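Fumarylacetoacetate hydrolase (Burkholderia xenovorans, PDB 5TI1) probably hydrolyses fumarylacetoacetate to fumarate and acetoacetate, the last step of phenylalanine and tyrosine breakdown, with a bound magnesium ion. Local coordinates at residues A127-R130 against G131-I135; C365-R368 against V369-M373. All blocks are in the same frame, centred on the assembly; numbering follows the deposited sequence.

How the contacts relate
Both contacts are local, each joining consecutive residues of one chain, yet they sit in different settings: their centres are 35 Å apart and their nearest atoms about 23 Å. Contact 1 lies near the surface of the N-terminal part, where the helix 127-133 runs into the edge strand 134-136 of an antiparallel sheet. Contact 2 is buried in the C-terminal part, where a loop after helix 353-362 turns into strand 372-374, next to the second subunit. Each contains a carboxylate. In 127-135 it forms a two-pronged salt bridge with an arginine; in 365-373 it takes a backbone N-H, reaches the arginine of its own turn through water, and forms its salt bridge across the subunit interface.

Contact 1 of 2, residues A127-R130 against G131-I135; sequences AELR and GRALI
Glu128 and Arg132, one helical turn apart, form a salt bridge gripped by two nitrogens on the side of the guanidinium that carries NE. NE of Arg132 lies 2.6 Å from Glu128 OE2, in a nearly straight bond (178°) with the oxygen essentially in the guanidinium plane. The second prong, Arg132 NH2 to Glu128 OE1 at 2.9 Å, is more bent and uses the syn lone pair of OE1. The match is not flat, because the carboxylate and guanidinium planes are turned 35° apart. Torsions bring the groups together: Glu128 sets CG anti to its backbone N and bends at chi2, while Arg132 folds back at chi3 (-71°).

Nonpolar packing centres on Leu129. Its CD1 touches the guanidinium, 3.8 Å from Arg132 NH2, the side chains crossing at about a right angle. The apolar contact proper is between Leu129 CD1 and Ala133 CB at 4.2 Å, on the buried side, where Leu129 also touches Ala74 and Ala133 packs on helix 68-73. Among the remaining side chains, Arg130 NH1 is hydrogen-bonded to Arg124 O.

The backbone bonds follow the helix to its end. Gly131 N donates to Ala127 O (2.8 Å) and Ala133 N to Leu129 O (2.6 Å). Arg132 N has two weak bonds, to Glu128 O and Leu129 O. Leu134 N still reaches Arg130 O at 3.2 Å, although Leu134 is the first residue to leave helical angles.

Two kinds of bonding therefore divide this last turn: main-chain bonds lead the helix into strand 134-136, while the paired charges clasp its exposed side. With both carboxylate oxygens engaged by one guanidinium, rotation of the Glu128 carboxylate is probably restrained.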
loop_
_atom_site.group_PDB
_atom_site.type_symbol
_atom_site.label_atom_id
_atom_site.label_comp_id
_atom_site.label_asym_id
_atom_site.label_seq_id
_atom_site.Cartn_x
_atom_site.Cartn_y
_atom_site.Cartn_z
ATOM N N ALA B 127 43.935 2.806 12.673
ATOM C CA ALA B 127 43.429 1.737 13.533
ATOM C C ALA B 127 42.246 2.200 14.382
ATOM O O ALA B 127 41.285 1.444 14.579
ATOM C CB ALA B 127 44.551 1.205 14.425
ATOM N N GLU B 128 42.297 3.428 14.901
ATOM C CA GLU B 128 41.239 3.888 15.796
ATOM C C GLU B 128 39.913 4.021 15.055
ATOM O O GLU B 128 38.893 3.463 15.478
ATOM C CB GLU B 128 41.637 5.217 16.444
ATOM C CG GLU B 128 40.741 5.653 17.608
ATOM C CD GLU B 128 39.427 6.289 17.163
ATOM O OE1 GLU B 128 39.378 6.849 16.049
ATOM O OE2 GLU B 128 38.439 6.227 17.926
ATOM N N LEU B 129 39.906 4.765 13.948
ATOM C CA LEU B 129 38.675 4.924 13.180
ATOM C C LEU B 129 38.191 3.584 12.642
ATOM O O LEU B 129 36.986 3.304 12.638
ATOM C CB LEU B 129 38.898 5.909 12.035
ATOM C CG LEU B 129 37.681 6.138 11.137
ATOM C CD1 LEU B 129 36.539 6.764 11.934
ATOM C CD2 LEU B 129 38.060 6.992 9.932
ATOM N N ARG B 130 39.125 2.740 12.200
ATOM C CA ARG B 130 38.766 1.427 11.675
ATOM C C ARG B 130 38.144 0.552 12.758
ATOM O O ARG B 130 37.179 -0.179 12.499
ATOM C CB ARG B 130 40.009 0.773 11.073
ATOM C CG ARG B 130 39.798 -0.550 10.385
ATOM C CD ARG B 130 41.104 -0.977 9.741
ATOM N NE ARG B 130 41.166 -2.417 9.520
ATOM C CZ ARG B 130 42.226 -3.048 9.027
ATOM N NH1 ARG B 130 43.314 -2.361 8.706
ATOM N NH2 ARG B 130 42.196 -4.364 8.858
ATOM N N GLY B 131 38.672 0.629 13.983
ATOM C CA GLY B 131 38.071 -0.077 15.105
ATOM C C GLY B 131 36.675 0.400 15.455
ATOM O O GLY B 131 35.909 -0.347 16.071
ATOM N N ARG B 132 36.329 1.632 15.088
ATOM C CA ARG B 132 34.989 2.164 15.301
ATOM C C ARG B 132 34.094 2.005 14.084
ATOM O O ARG B 132 32.932 1.613 14.224
ATOM C CB ARG B 132 35.052 3.647 15.678
ATOM C CG ARG B 132 35.322 3.906 17.139
ATOM C CD ARG B 132 35.063 5.355 17.512
ATOM N NE ARG B 132 36.060 6.263 16.950
ATOM C CZ ARG B 132 35.812 7.133 15.976
ATOM N NH1 ARG B 132 34.595 7.219 15.453
ATOM N NH2 ARG B 132 36.776 7.920 15.525
ATOM N N ALA B 133 34.613 2.295 12.891
ATOM C CA ALA B 133 33.777 2.403 11.705
ATOM C C ALA B 133 33.483 1.064 11.045
ATOM O O ALA B 133 32.603 1.006 10.177
ATOM C CB ALA B 133 34.424 3.345 10.682
ATOM N N LEU B 134 34.185 -0.000 11.425
ATOM C CA LEU B 134 33.945 -1.332 10.884
ATOM C C LEU B 134 33.465 -2.248 12.001
ATOM O O LEU B 134 34.160 -2.431 13.006
ATOM C CB LEU B 134 35.202 -1.899 10.222
ATOM C CG LEU B 134 35.170 -1.715 8.705
ATOM C CD1 LEU B 134 35.464 -0.268 8.353
ATOM C CD2 LEU B 134 36.142 -2.648 8.025
ATOM N N ILE B 135 32.287 -2.830 11.812
ATOM C CA ILE B 135 31.619 -3.646 12.816
ATOM C C ILE B 135 31.368 -5.024 12.218
ATOM O O ILE B 135 31.021 -5.141 11.036
ATOM C CB ILE B 135 30.299 -2.982 13.271
ATOM C CG1 ILE B 135 30.588 -1.804 14.199
ATOM C CG2 ILE B 135 29.360 -3.966 13.925
ATOM C CD1 ILE B 135 30.447 -0.452 13.513
#

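Contact 2 of 2, residues C365-R368 against V369-M373; sequences CNTR and VGDLM
Arg368 to Asp371 form a type II beta turn, closed by a fairly straight bond from Asp371 N to Arg368 O at 3.0 Å, with Gly370 at positive phi (93°) in its third position.

The Asp371 side chain folds back over this turn. Its chi1 of -80° places CG beside its own backbone N, and OD2 accepts the N-H of Arg368 at 2.8 Å. That donor stands well above the carboxylate plane, 60° out of it. The other oxygen, OD1, accepts from a water 2.5 Å away, which in turn accepts from Arg368 NE at 3.0 Å, at the in-plane edge of the guanidinium. Beside the turn, Thr367 CG2 meets Met373 CE at 3.8 Å, the two side chains crossing at about a right angle, while Thr367 OG1 bonds Asn237 OD1.

OD2 also forms a salt bridge with Arg189 of the second subunit. One carboxylate thus links the main chain of the turn, a water-bridged arginine and the neighbouring subunit at the entry to strand 372-374. The nearby positive charges would probably stabilise its ionised form, and its several partners probably restrain its rotation.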
loop_
_atom_site.group_PDB
_atom_site.type_symbol
_atom_site.label_atom_id
_atom_site.label_comp_id
_atom_site.label_asym_id
_atom_site.label_seq_id
_atom_site.Cartn_x
_atom_site.Cartn_y
_atom_site.Cartn_z
ATOM N N CYS B 365 -0.334 6.204 -12.370
ATOM C CA CYS B 365 -0.004 5.950 -10.974
ATOM C C CYS B 365 1.372 6.518 -10.659
ATOM O O CYS B 365 2.290 6.451 -11.482
ATOM C CB CYS B 365 -0.051 4.445 -10.671
ATOM S SG CYS B 365 0.201 4.024 -8.921
ATOM N N ASN B 366 1.497 7.117 -9.477
ATOM C CA ASN B 366 2.758 7.694 -9.045
ATOM C C ASN B 366 3.539 6.675 -8.229
ATOM O O ASN B 366 2.985 5.706 -7.703
ATOM C CB ASN B 366 2.526 8.973 -8.237
ATOM C CG ASN B 366 1.647 8.754 -7.022
ATOM O OD1 ASN B 366 0.801 7.850 -6.990
ATOM N ND2 ASN B 366 1.830 9.606 -6.014
ATOM N N THR B 367 4.853 6.869 -8.175
ATOM C CA THR B 367 5.700 6.051 -7.315
ATOM C C THR B 367 6.549 6.970 -6.452
ATOM O O THR B 367 6.706 8.160 -6.741
ATOM C CB THR B 367 6.616 5.099 -8.098
ATOM O OG1 THR B 367 7.585 5.865 -8.821
ATOM C CG2 THR B 367 5.817 4.243 -9.085
ATOM N N ARG B 368 7.098 6.392 -5.388
ATOM C CA ARG B 368 7.811 7.124 -4.357
ATOM C C ARG B 368 9.077 6.369 -3.983
ATOM O O ARG B 368 9.130 5.137 -4.058
ATOM C CB ARG B 368 6.930 7.316 -3.109
ATOM C CG ARG B 368 5.719 8.205 -3.361
ATOM C CD ARG B 368 4.877 8.414 -2.114
ATOM N NE ARG B 368 4.092 7.220 -1.824
ATOM C CZ ARG B 368 3.213 7.110 -0.827
ATOM N NH1 ARG B 368 3.004 8.127 0.001
ATOM N NH2 ARG B 368 2.552 5.969 -0.650
ATOM N N VAL B 369 10.083 7.128 -3.548
ATOM C CA VAL B 369 11.331 6.560 -3.052
ATOM C C VAL B 369 11.027 5.544 -1.963
ATOM O O VAL B 369 10.246 5.819 -1.046
ATOM C CB VAL B 369 12.241 7.688 -2.531
ATOM C CG1 VAL B 369 13.405 7.129 -1.739
ATOM C CG2 VAL B 369 12.742 8.564 -3.698
ATOM N N GLY B 370 11.641 4.358 -2.060
ATOM C CA GLY B 370 11.415 3.300 -1.091
ATOM C C GLY B 370 10.323 2.315 -1.453
ATOM O O GLY B 370 10.185 1.293 -0.765
ATOM N N ASP B 371 9.514 2.605 -2.480
ATOM C CA ASP B 371 8.548 1.630 -2.976
ATOM C C ASP B 371 9.252 0.312 -3.318
ATOM O O ASP B 371 10.403 0.289 -3.765
ATOM C CB ASP B 371 7.831 2.153 -4.222
ATOM C CG ASP B 371 6.692 3.123 -3.910
ATOM O OD1 ASP B 371 6.268 3.269 -2.740
ATOM O OD2 ASP B 371 6.203 3.754 -4.869
ATOM N N LEU B 372 8.535 -0.789 -3.119
ATOM C CA LEU B 372 9.054 -2.137 -3.309
ATOM C C LEU B 372 8.239 -2.824 -4.392
ATOM O O LEU B 372 7.003 -2.842 -4.334
ATOM C CB LEU B 372 8.971 -2.933 -2.003
ATOM C CG LEU B 372 9.452 -4.385 -2.010
ATOM C CD1 LEU B 372 10.953 -4.449 -2.236
ATOM C CD2 LEU B 372 9.060 -5.054 -0.689
ATOM N N MET B 373 8.922 -3.397 -5.371
ATOM C CA MET B 373 8.254 -4.002 -6.517
ATOM C C MET B 373 8.716 -5.449 -6.639
ATOM O O MET B 373 9.871 -5.716 -6.994
ATOM C CB MET B 373 8.527 -3.177 -7.781
ATOM C CG MET B 373 8.201 -1.704 -7.534
ATOM S SD MET B 373 7.384 -0.875 -8.887
ATOM C CE MET B 373 7.020 0.715 -8.142
HETATM O O HOH W 1 4.066 4.398 -2.899
#